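Local coordinates for protein microbial serine proteinases; subtilisin (Bacillus subtilis, PDB 2GKO) that probably hydrolyses peptide bonds in proteins, as a calcium-loaded, psychrophilic serine endopeptidase of the subtilisin family, at residues A31-G36 with E117-A122; D113-A118 with M137-S142; K132-M137 with G257-I262; L161-A166 with P253-L258. All blocks are in the same frame, centred on the assembly; numbering follows the deposited sequence.

Interaction 1: A31-G36 with E117-A122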
# COMPACT_ATOMS: atom_id res chain seq x y z
N ALA A 31 -0.47 0.13 -9.14
CA ALA A 31 0.89 0.33 -9.54
C ALA A 31 1.80 0.20 -8.32
O ALA A 31 1.84 1.08 -7.46
CB ALA A 31 1.06 1.70 -10.23
N VAL A 32 2.50 -0.91 -8.27
CA VAL A 32 3.40 -1.20 -7.18
C VAL A 32 4.77 -0.71 -7.60
O VAL A 32 5.45 -1.30 -8.45
CB VAL A 32 3.40 -2.70 -6.85
CG1 VAL A 32 4.42 -3.00 -5.80
CG2 VAL A 32 1.99 -3.14 -6.39
N LEU A 33 5.18 0.40 -6.99
CA LEU A 33 6.47 1.04 -7.27
C LEU A 33 7.42 0.55 -6.22
O LEU A 33 7.32 0.90 -5.05
CB LEU A 33 6.32 2.57 -7.24
CG LEU A 33 5.81 3.20 -8.53
CD1 LEU A 33 4.45 2.67 -8.97
CD2 LEU A 33 5.74 4.72 -8.28
N ASP A 34 8.34 -0.31 -6.61
CA ASP A 34 9.08 -1.10 -5.61
C ASP A 34 10.29 -1.77 -6.27
O ASP A 34 10.78 -1.31 -7.29
CB ASP A 34 8.10 -2.10 -4.94
CG ASP A 34 8.44 -2.38 -3.50
OD1 ASP A 34 9.60 -2.85 -3.22
OD2 ASP A 34 7.61 -2.21 -2.58
N THR A 35 10.77 -2.90 -5.72
CA THR A 35 11.95 -3.60 -6.21
C THR A 35 11.68 -4.44 -7.44
O THR A 35 12.57 -5.16 -7.88
CB THR A 35 12.53 -4.52 -5.12
OG1 THR A 35 11.56 -5.51 -4.72
CG2 THR A 35 12.85 -3.72 -3.86
N GLY A 36 10.46 -4.36 -7.98
CA GLY A 36 10.00 -5.17 -9.09
C GLY A 36 9.02 -6.19 -8.57
O GLY A 36 8.69 -6.17 -7.40
N GLU A 117 9.99 9.48 -11.88
CA GLU A 117 9.64 9.16 -13.25
C GLU A 117 8.51 8.15 -13.30
O GLU A 117 7.58 8.26 -14.08
CB GLU A 117 10.87 8.64 -14.00
CG GLU A 117 10.64 8.36 -15.47
CD GLU A 117 10.44 9.61 -16.32
OE1 GLU A 117 10.53 10.75 -15.80
OE2 GLU A 117 10.14 9.44 -17.52
N ALA A 118 8.58 7.16 -12.41
CA ALA A 118 7.53 6.14 -12.36
C ALA A 118 6.19 6.67 -11.88
O ALA A 118 5.14 6.28 -12.41
CB ALA A 118 7.98 4.99 -11.46
N ILE A 119 6.20 7.57 -10.90
CA ILE A 119 4.98 8.19 -10.41
C ILE A 119 4.36 8.98 -11.55
O ILE A 119 3.18 8.87 -11.81
CB ILE A 119 5.26 9.12 -9.21
CG1 ILE A 119 5.76 8.32 -7.99
CG2 ILE A 119 3.99 9.86 -8.82
CD1 ILE A 119 6.36 9.20 -6.95
N ARG A 120 5.16 9.81 -12.22
CA ARG A 120 4.64 10.57 -13.34
C ARG A 120 4.10 9.67 -14.44
O ARG A 120 3.06 9.97 -15.00
CB ARG A 120 5.70 11.51 -13.91
CG ARG A 120 6.09 12.63 -12.94
CD ARG A 120 7.16 13.53 -13.50
NE ARG A 120 6.72 14.05 -14.78
CZ ARG A 120 6.00 15.16 -14.95
NH1 ARG A 120 5.64 15.51 -16.19
NH2 ARG A 120 5.64 15.93 -13.91
N HIS A 121 4.81 8.60 -14.76
CA HIS A 121 4.39 7.68 -15.80
C HIS A 121 3.04 7.04 -15.48
O HIS A 121 2.17 6.92 -16.35
CB HIS A 121 5.45 6.62 -16.08
CG HIS A 121 5.10 5.74 -17.24
ND1 HIS A 121 4.93 6.23 -18.52
CD2 HIS A 121 4.81 4.42 -17.31
CE1 HIS A 121 4.60 5.23 -19.33
NE2 HIS A 121 4.52 4.13 -18.62
N ALA A 122 2.83 6.67 -14.22
CA ALA A 122 1.57 6.10 -13.79
C ALA A 122 0.45 7.10 -14.02
O ALA A 122 -0.61 6.75 -14.49
CB ALA A 122 1.64 5.70 -12.32

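Interaction 2: D113-A118 with M137-S142. With CA (calcium ion), chain E; PMS (phenylmethanesulfonic acid), chain G.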
# COMPACT_ATOMS: atom_id res chain seq x y z
N ASP A 113 14.99 10.14 -8.68
CA ASP A 113 14.55 10.46 -10.03
C ASP A 113 13.83 9.28 -10.69
O ASP A 113 12.91 9.49 -11.47
CB ASP A 113 15.61 11.09 -10.95
CG ASP A 113 16.94 10.42 -10.88
OD1 ASP A 113 17.03 9.20 -10.60
OD2 ASP A 113 18.00 11.06 -11.10
N ASP A 114 14.26 8.05 -10.38
CA ASP A 114 13.58 6.87 -10.90
C ASP A 114 12.17 6.74 -10.35
O ASP A 114 11.24 6.43 -11.10
CB ASP A 114 14.34 5.59 -10.52
CG ASP A 114 15.68 5.49 -11.18
OD1 ASP A 114 15.97 6.26 -12.14
OD2 ASP A 114 16.51 4.61 -10.83
N ILE A 115 12.03 6.94 -9.04
CA ILE A 115 10.74 6.90 -8.37
C ILE A 115 9.81 7.98 -8.93
O ILE A 115 8.64 7.75 -9.22
CB ILE A 115 10.91 7.07 -6.83
CG1 ILE A 115 11.70 5.88 -6.24
CG2 ILE A 115 9.56 7.20 -6.14
CD1 ILE A 115 12.34 6.18 -4.90
N ALA A 116 10.36 9.19 -9.08
CA ALA A 116 9.58 10.30 -9.61
C ALA A 116 9.12 10.04 -11.05
O ALA A 116 7.99 10.31 -11.38
CB ALA A 116 10.38 11.60 -9.51
N GLU A 117 9.99 9.48 -11.88
CA GLU A 117 9.64 9.16 -13.25
C GLU A 117 8.51 8.15 -13.30
O GLU A 117 7.58 8.26 -14.08
CB GLU A 117 10.87 8.64 -14.00
CG GLU A 117 10.64 8.36 -15.47
CD GLU A 117 10.44 9.61 -16.32
OE1 GLU A 117 10.53 10.75 -15.80
OE2 GLU A 117 10.14 9.44 -17.52
N ALA A 118 8.58 7.16 -12.41
CA ALA A 118 7.53 6.14 -12.36
C ALA A 118 6.19 6.67 -11.88
O ALA A 118 5.14 6.28 -12.41
CB ALA A 118 7.98 4.99 -11.46
N MET A 137 3.37 2.95 -2.77
CA MET A 137 4.79 3.18 -2.48
C MET A 137 5.12 2.69 -1.08
O MET A 137 4.94 3.39 -0.09
CB MET A 137 5.20 4.64 -2.67
CG MET A 137 5.30 4.97 -4.12
SD MET A 137 5.97 6.58 -4.43
CE MET A 137 4.61 7.55 -4.12
N SER A 138 5.60 1.46 -1.02
CA SER A 138 6.05 0.86 0.22
C SER A 138 7.51 1.20 0.42
O SER A 138 8.40 0.35 0.34
CB SER A 138 5.79 -0.64 0.19
OG SER A 138 4.42 -0.90 0.39
N LEU A 139 7.76 2.49 0.63
CA LEU A 139 9.11 2.99 0.71
C LEU A 139 9.03 4.31 1.44
O LEU A 139 7.98 4.94 1.53
CB LEU A 139 9.73 3.11 -0.68
CG LEU A 139 9.03 3.98 -1.72
CD1 LEU A 139 9.43 5.44 -1.56
CD2 LEU A 139 9.33 3.51 -3.15
N GLY A 140 10.16 4.73 2.00
CA GLY A 140 10.15 5.97 2.73
C GLY A 140 11.53 6.43 3.07
O GLY A 140 12.48 5.66 3.04
N SER A 141 11.64 7.71 3.37
CA SER A 141 12.87 8.31 3.84
C SER A 141 12.47 9.45 4.78
O SER A 141 11.39 9.98 4.69
CB SER A 141 13.68 8.79 2.63
OG SER A 141 14.44 9.95 2.88
N SER A 142 13.36 9.82 5.69
CA SER A 142 13.10 10.90 6.63
C SER A 142 13.07 12.24 5.93
O SER A 142 12.41 13.17 6.41
CB SER A 142 14.17 10.94 7.73
OG SER A 142 15.46 10.99 7.16
CA CA E . 17.85 6.64 -13.64
C PMS G . 10.22 -0.90 3.62
S PMS G . 8.76 -0.25 4.14
C1 PMS G . 10.30 -2.41 3.74
C2 PMS G . 10.81 -3.01 4.90
C3 PMS G . 10.90 -4.40 4.99
C4 PMS G . 10.53 -5.19 3.91
C5 PMS G . 10.06 -4.60 2.74
C6 PMS G . 9.95 -3.22 2.66
O2S PMS G . 8.91 1.19 4.13
O1S PMS G . 8.46 -0.91 5.41
O HOH W 1 18.66 7.65 -11.59
O HOH W 2 16.56 5.15 -14.83
O HOH W 3 20.33 6.48 -14.40

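Interaction 3: K132-M137 with G257-I262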
# COMPACT_ATOMS: atom_id res chain seq x y z
N LYS A 132 -8.28 4.00 -13.96
CA LYS A 132 -8.08 4.34 -12.56
C LYS A 132 -6.84 3.62 -12.04
O LYS A 132 -6.62 2.43 -12.31
CB LYS A 132 -9.33 3.99 -11.74
CG LYS A 132 -10.59 4.73 -12.20
CD LYS A 132 -10.38 6.24 -12.28
CE LYS A 132 -11.69 6.99 -12.19
NZ LYS A 132 -11.51 8.46 -12.18
N VAL A 133 -6.01 4.38 -11.34
CA VAL A 133 -4.72 3.89 -10.87
C VAL A 133 -4.59 4.20 -9.37
O VAL A 133 -4.81 5.35 -8.93
CB VAL A 133 -3.56 4.49 -11.67
CG1 VAL A 133 -2.24 3.99 -11.14
CG2 VAL A 133 -3.70 4.17 -13.15
N VAL A 134 -4.23 3.18 -8.61
CA VAL A 134 -3.81 3.32 -7.24
C VAL A 134 -2.31 3.03 -7.21
O VAL A 134 -1.88 1.91 -7.48
CB VAL A 134 -4.52 2.31 -6.30
CG1 VAL A 134 -4.06 2.52 -4.84
CG2 VAL A 134 -6.04 2.42 -6.40
N ILE A 135 -1.51 4.04 -6.91
CA ILE A 135 -0.10 3.83 -6.65
C ILE A 135 0.09 3.33 -5.23
O ILE A 135 -0.46 3.89 -4.29
CB ILE A 135 0.73 5.15 -6.80
CG1 ILE A 135 0.84 5.50 -8.28
CG2 ILE A 135 2.11 4.97 -6.18
CD1 ILE A 135 1.49 6.87 -8.58
N ASN A 136 0.91 2.30 -5.09
CA ASN A 136 1.44 1.89 -3.81
C ASN A 136 2.95 2.15 -3.74
O ASN A 136 3.70 1.60 -4.54
CB ASN A 136 1.18 0.40 -3.57
CG ASN A 136 1.61 -0.03 -2.19
OD1 ASN A 136 0.83 0.07 -1.23
ND2 ASN A 136 2.89 -0.41 -2.05
N MET A 137 3.37 2.95 -2.77
CA MET A 137 4.79 3.18 -2.48
C MET A 137 5.12 2.69 -1.08
O MET A 137 4.94 3.39 -0.09
CB MET A 137 5.20 4.64 -2.67
CG MET A 137 5.30 4.97 -4.12
SD MET A 137 5.97 6.58 -4.43
CE MET A 137 4.61 7.55 -4.12
N GLY A 257 -4.95 -2.29 -1.88
CA GLY A 257 -5.90 -3.33 -2.28
C GLY A 257 -7.33 -2.99 -1.88
O GLY A 257 -8.27 -3.10 -2.70
N LEU A 258 -7.52 -2.53 -0.65
CA LEU A 258 -8.84 -2.11 -0.22
C LEU A 258 -9.35 -0.96 -1.07
O LEU A 258 -10.52 -0.96 -1.49
CB LEU A 258 -8.86 -1.72 1.24
CG LEU A 258 -10.25 -1.37 1.78
CD1 LEU A 258 -11.20 -2.58 1.58
CD2 LEU A 258 -10.18 -0.93 3.24
N ALA A 259 -8.49 0.02 -1.36
CA ALA A 259 -8.86 1.15 -2.21
C ALA A 259 -9.33 0.67 -3.57
O ALA A 259 -10.33 1.16 -4.09
CB ALA A 259 -7.67 2.11 -2.37
N ALA A 260 -8.64 -0.31 -4.14
CA ALA A 260 -9.00 -0.86 -5.45
C ALA A 260 -10.33 -1.61 -5.41
O ALA A 260 -11.15 -1.48 -6.32
CB ALA A 260 -7.91 -1.76 -5.96
N LYS A 261 -10.55 -2.36 -4.35
CA LYS A 261 -11.80 -3.08 -4.11
C LYS A 261 -12.96 -2.08 -4.02
O LYS A 261 -14.05 -2.32 -4.59
CB LYS A 261 -11.67 -3.89 -2.82
CG LYS A 261 -12.79 -4.87 -2.55
CD LYS A 261 -12.47 -5.76 -1.36
CE LYS A 261 -13.70 -6.55 -0.90
NZ LYS A 261 -14.14 -7.56 -1.88
N ILE A 262 -12.75 -0.98 -3.30
CA ILE A 262 -13.75 0.07 -3.19
C ILE A 262 -13.99 0.72 -4.56
O ILE A 262 -15.13 0.86 -5.01
CB ILE A 262 -13.29 1.13 -2.15
CG1 ILE A 262 -13.32 0.54 -0.75
CG2 ILE A 262 -14.16 2.39 -2.20
CD1 ILE A 262 -12.59 1.38 0.28

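Interaction 4: L161-A166 with P253-L258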
# COMPACT_ATOMS: atom_id res chain seq x y z
N LEU A 161 -4.74 7.80 -7.14
CA LEU A 161 -4.72 7.68 -5.69
C LEU A 161 -3.36 7.12 -5.26
O LEU A 161 -2.91 6.13 -5.79
CB LEU A 161 -5.82 6.75 -5.21
CG LEU A 161 -5.95 6.59 -3.70
CD1 LEU A 161 -6.25 7.91 -3.00
CD2 LEU A 161 -7.03 5.61 -3.41
N ILE A 162 -2.70 7.80 -4.33
CA ILE A 162 -1.37 7.40 -3.88
C ILE A 162 -1.41 6.91 -2.43
O ILE A 162 -1.80 7.65 -1.54
CB ILE A 162 -0.36 8.55 -4.03
CG1 ILE A 162 -0.21 8.96 -5.51
CG2 ILE A 162 0.98 8.13 -3.47
CD1 ILE A 162 -0.87 10.23 -5.87
N ILE A 163 -1.02 5.67 -2.22
CA ILE A 163 -0.95 5.04 -0.90
C ILE A 163 0.52 4.78 -0.60
O ILE A 163 1.25 4.33 -1.47
CB ILE A 163 -1.73 3.70 -0.86
CG1 ILE A 163 -3.13 3.83 -1.50
CG2 ILE A 163 -1.80 3.14 0.58
CD1 ILE A 163 -4.03 4.79 -0.83
N ALA A 164 0.95 5.08 0.62
CA ALA A 164 2.34 4.88 1.00
C ALA A 164 2.50 4.41 2.44
O ALA A 164 1.69 4.72 3.30
CB ALA A 164 3.12 6.17 0.81
N ALA A 165 3.60 3.74 2.68
CA ALA A 165 4.01 3.38 4.02
C ALA A 165 4.22 4.63 4.88
O ALA A 165 4.84 5.59 4.44
CB ALA A 165 5.30 2.61 3.95
N ALA A 166 3.81 4.57 6.14
CA ALA A 166 4.08 5.69 7.06
C ALA A 166 5.57 5.78 7.39
O ALA A 166 6.08 6.88 7.59
CB ALA A 166 3.26 5.56 8.35
N PRO A 253 0.10 -1.96 1.10
CA PRO A 253 -0.66 -2.71 0.08
C PRO A 253 -1.98 -3.29 0.54
O PRO A 253 -2.82 -3.51 -0.30
CB PRO A 253 0.29 -3.82 -0.32
CG PRO A 253 1.21 -3.98 0.81
CD PRO A 253 1.40 -2.60 1.35
N HIS A 254 -2.16 -3.53 1.83
CA HIS A 254 -3.49 -3.87 2.33
C HIS A 254 -4.48 -2.73 2.05
O HIS A 254 -5.57 -2.95 1.54
CB HIS A 254 -3.44 -4.15 3.82
CG HIS A 254 -2.92 -5.50 4.16
ND1 HIS A 254 -1.58 -5.75 4.39
CD2 HIS A 254 -3.55 -6.69 4.37
CE1 HIS A 254 -1.42 -7.01 4.73
NE2 HIS A 254 -2.60 -7.61 4.70
N ALA A 255 -4.06 -1.51 2.36
CA ALA A 255 -4.85 -0.33 2.04
C ALA A 255 -5.01 -0.10 0.55
O ALA A 255 -6.07 0.30 0.11
CB ALA A 255 -4.25 0.87 2.69
N ALA A 256 -3.96 -0.31 -0.24
CA ALA A 256 -4.04 -0.06 -1.69
C ALA A 256 -5.02 -1.04 -2.31
O ALA A 256 -5.81 -0.68 -3.18
CB ALA A 256 -2.68 -0.20 -2.34
N GLY A 257 -4.95 -2.29 -1.88
CA GLY A 257 -5.90 -3.33 -2.28
C GLY A 257 -7.33 -2.99 -1.88
O GLY A 257 -8.27 -3.10 -2.70
N LEU A 258 -7.52 -2.53 -0.65
CA LEU A 258 -8.84 -2.11 -0.22
C LEU A 258 -9.35 -0.96 -1.07
O LEU A 258 -10.52 -0.96 -1.49
CB LEU A 258 -8.86 -1.72 1.24
CG LEU A 258 -10.25 -1.37 1.78
CD1 LEU A 258 -11.20 -2.58 1.58
CD2 LEU A 258 -10.18 -0.93 3.24

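Interaction 1: A31-G36 with E117-A122
Asp34 OD1 takes the backbone Thr35 N at 2.8 Å just beyond Leu33, the residue that crosses to Ala118 and Ile119. The carboxylate oxygen uses its anti lone pair, and the N-H points at it with some bend, at 143°. The contact itself has no polar bond and rests on Leu33. CG of that leucine lies anti to the carbonyl carbon (chi1 -83°), which carries the isobutyl group off the strand and onto the helix. Its CD2 methyl does most of the touching: it comes to 3.6 Å from Ile119 CG1, the two side chains crossing at about a right angle, and to 3.9 Å from Ala118 CB. The same methyl lies 3.9 Å from Ile119 N, so the leucine tip also rests against the helix backbone. The methyl of Ala118 is small enough to bring Leu33 CA within 7.3 Å of Ala118 CA. Asp34 touches His71, consistent with the aspartate of the subtilisin catalytic triad, so this apolar contact would lie one residue before a catalytic one. Strand 29-34 runs parallel to its neighbours 97-102 and 133-137. Helix 112-129 covers the Leu33 face, where Tyr101 touches both Leu33 and Ala122 and helix 146-157 packs against Ile119; on the other face Val32 meets Val75 of helix 71-80.

Interaction 2: D113-A118 with M137-S142
Ile115 makes the whole apolar contact with Met137 and Leu139, and the residues before it on the helix face a calcium ion instead. Asp113 comes first: its OD1 accepts a short 2.5 Å hydrogen bond from a water that is itself a calcium ligand. Asp114 binds the metal directly through OD1, at 2.4 Å, while OD2 stays 3.7 Å from the calcium, so the carboxylate is monodentate; three waters are also bound. At Ile115 the helix turns to the core. The CG2 methyl, anti to the backbone N, rests 4.0 Å from Met137 SD, and CD1 approaches Leu139 CD2 more loosely, at 4.4 Å. In Met137, chi1 (-75°) and an extended chi2 set SD opposite Ile115 CG2; the bend at chi3 (-78°) turns CE away from it. Between the two partners Ser138 centres an inverse gamma turn, closed by a weak bond from Leu139 N to Met137 O. Leu139 and Ser138 border the bound phenylmethanesulfonic acid, whose O2S lies 3.9 Å from Leu139 CA. Around this contact, helix 146-157 meets Ile115 through Ile148 and Met137 through Val152, while Leu33 of strand 29-34 packs on Met137.

Interaction 3: K132-M137 with G257-I262
In the alpha/beta core of this subtilase, Val134 of the central parallel sheet packs against Ala259 and Ala260 of helix 248-265, the helix whose first residues line the phenylmethanesulfonic acid pocket. The join is wholly apolar and small, burying 91 Å² in all, and a single side chain supplies the strand's share. Both branches of the valine are involved. CG1 is anti to the backbone N (chi1 -179°) and CG2 anti to the carbonyl carbon, which turns the two methyls outward as a fork. CG2 comes to 4.4 Å from Ala259 CB, and CG1 sits equally far from that methyl, so the alanine methyl faces the fork of the valine rather than one arm. CG2 is also 4.4 Å from Ala260 N, and the CB of Ala260 follows at 4.6 Å, so this methyl looks down on the helix backbone between two alanines. None of these approaches is tight; it is van der Waals packing of methyl groups, with no hydrogen bond between the segments. Because both helix residues are alanines, the backbones come close, with Val134 CA 6.9 Å from Ala260 CA. The helix keeps its regular bonding here, Lys261 N reaching Gly257 O at 2.9 Å. On the same side Val134 also touches Ile163 and Trp263. Strand 133-137 lies between parallel strands 29-34 and 161-165, with helix 248-265 on the Val134 face and helix 112-129 on the other, where Ala126 meets Val133 and Ile119 and Ala122 meet Ile135.

Interaction 4: L161-A166 with P253-L258
Ile163 of strand 161-165 lies against Ala255 and Ala256, and the helix that carries them can be followed from Pro253. The helix is kinked there, since the proline N has no bond to the turn before, but Pro253 O resumes the pattern by accepting Gly257 N at 2.9 Å. His254 turns its ring away from the strand, and its ND1 is hydrogen-bonded to Met250 O in the preceding turn. Ala255 is the first to touch: its CB points at the strand and meets Ile163 CG2 at 4.0 Å. Ala256 follows with its flank, its CA 4.0 Å and its CB 4.1 Å from Ile163 CG1. CG2 also lies 4.2 Å from Ala256 N, so the two branches of the isoleucine straddle the backbone step from one alanine to the next. A chi2 of -61° folds CD1 aside and leaves the CG1 methylene as the part that faces Ala256. A glycine in place of Ile163 would probably open a gap over Ala255 and Ala256, leaving their methyls without the apolar partner this side chain gives them. With only a methyl at each of these two positions, Ile163 CA comes within 6.0 Å of Ala256 CA. Two residues on, Ala165 borders the phenylmethanesulfonic acid pocket and touches Thr248 near the start of the same helix. Strand 161-165 runs parallel between 133-137 and 186-192; Leu161 meets Ala259 and Trp263 further along the helix, while helix 71-80 packs on Pro253 and His254.

In the fold
Three contacts lay helices on a mainly parallel sheet; interaction 2 joins one to a strand end and its loop. Interactions 1 and 2, with centres about 8 Å apart, share helix 112-129; interactions 3 and 4, about 6 Å apart, share helix 248-265 on the opposite face. Strands 29-34, 133-137 and 161-165 lie side by side and join the two pairs: Ala31 N probably bonds to Val134 O, and Ile135 N to Leu161 O. Along the chain interaction 1 opens first, interaction 2 takes over on its helix, interaction 3 crosses interaction 2, and 3 and 4 close together on 253-262. Ligand-pocket residues Ser138, Leu139 and Ala165 thus come from segments of this layered core.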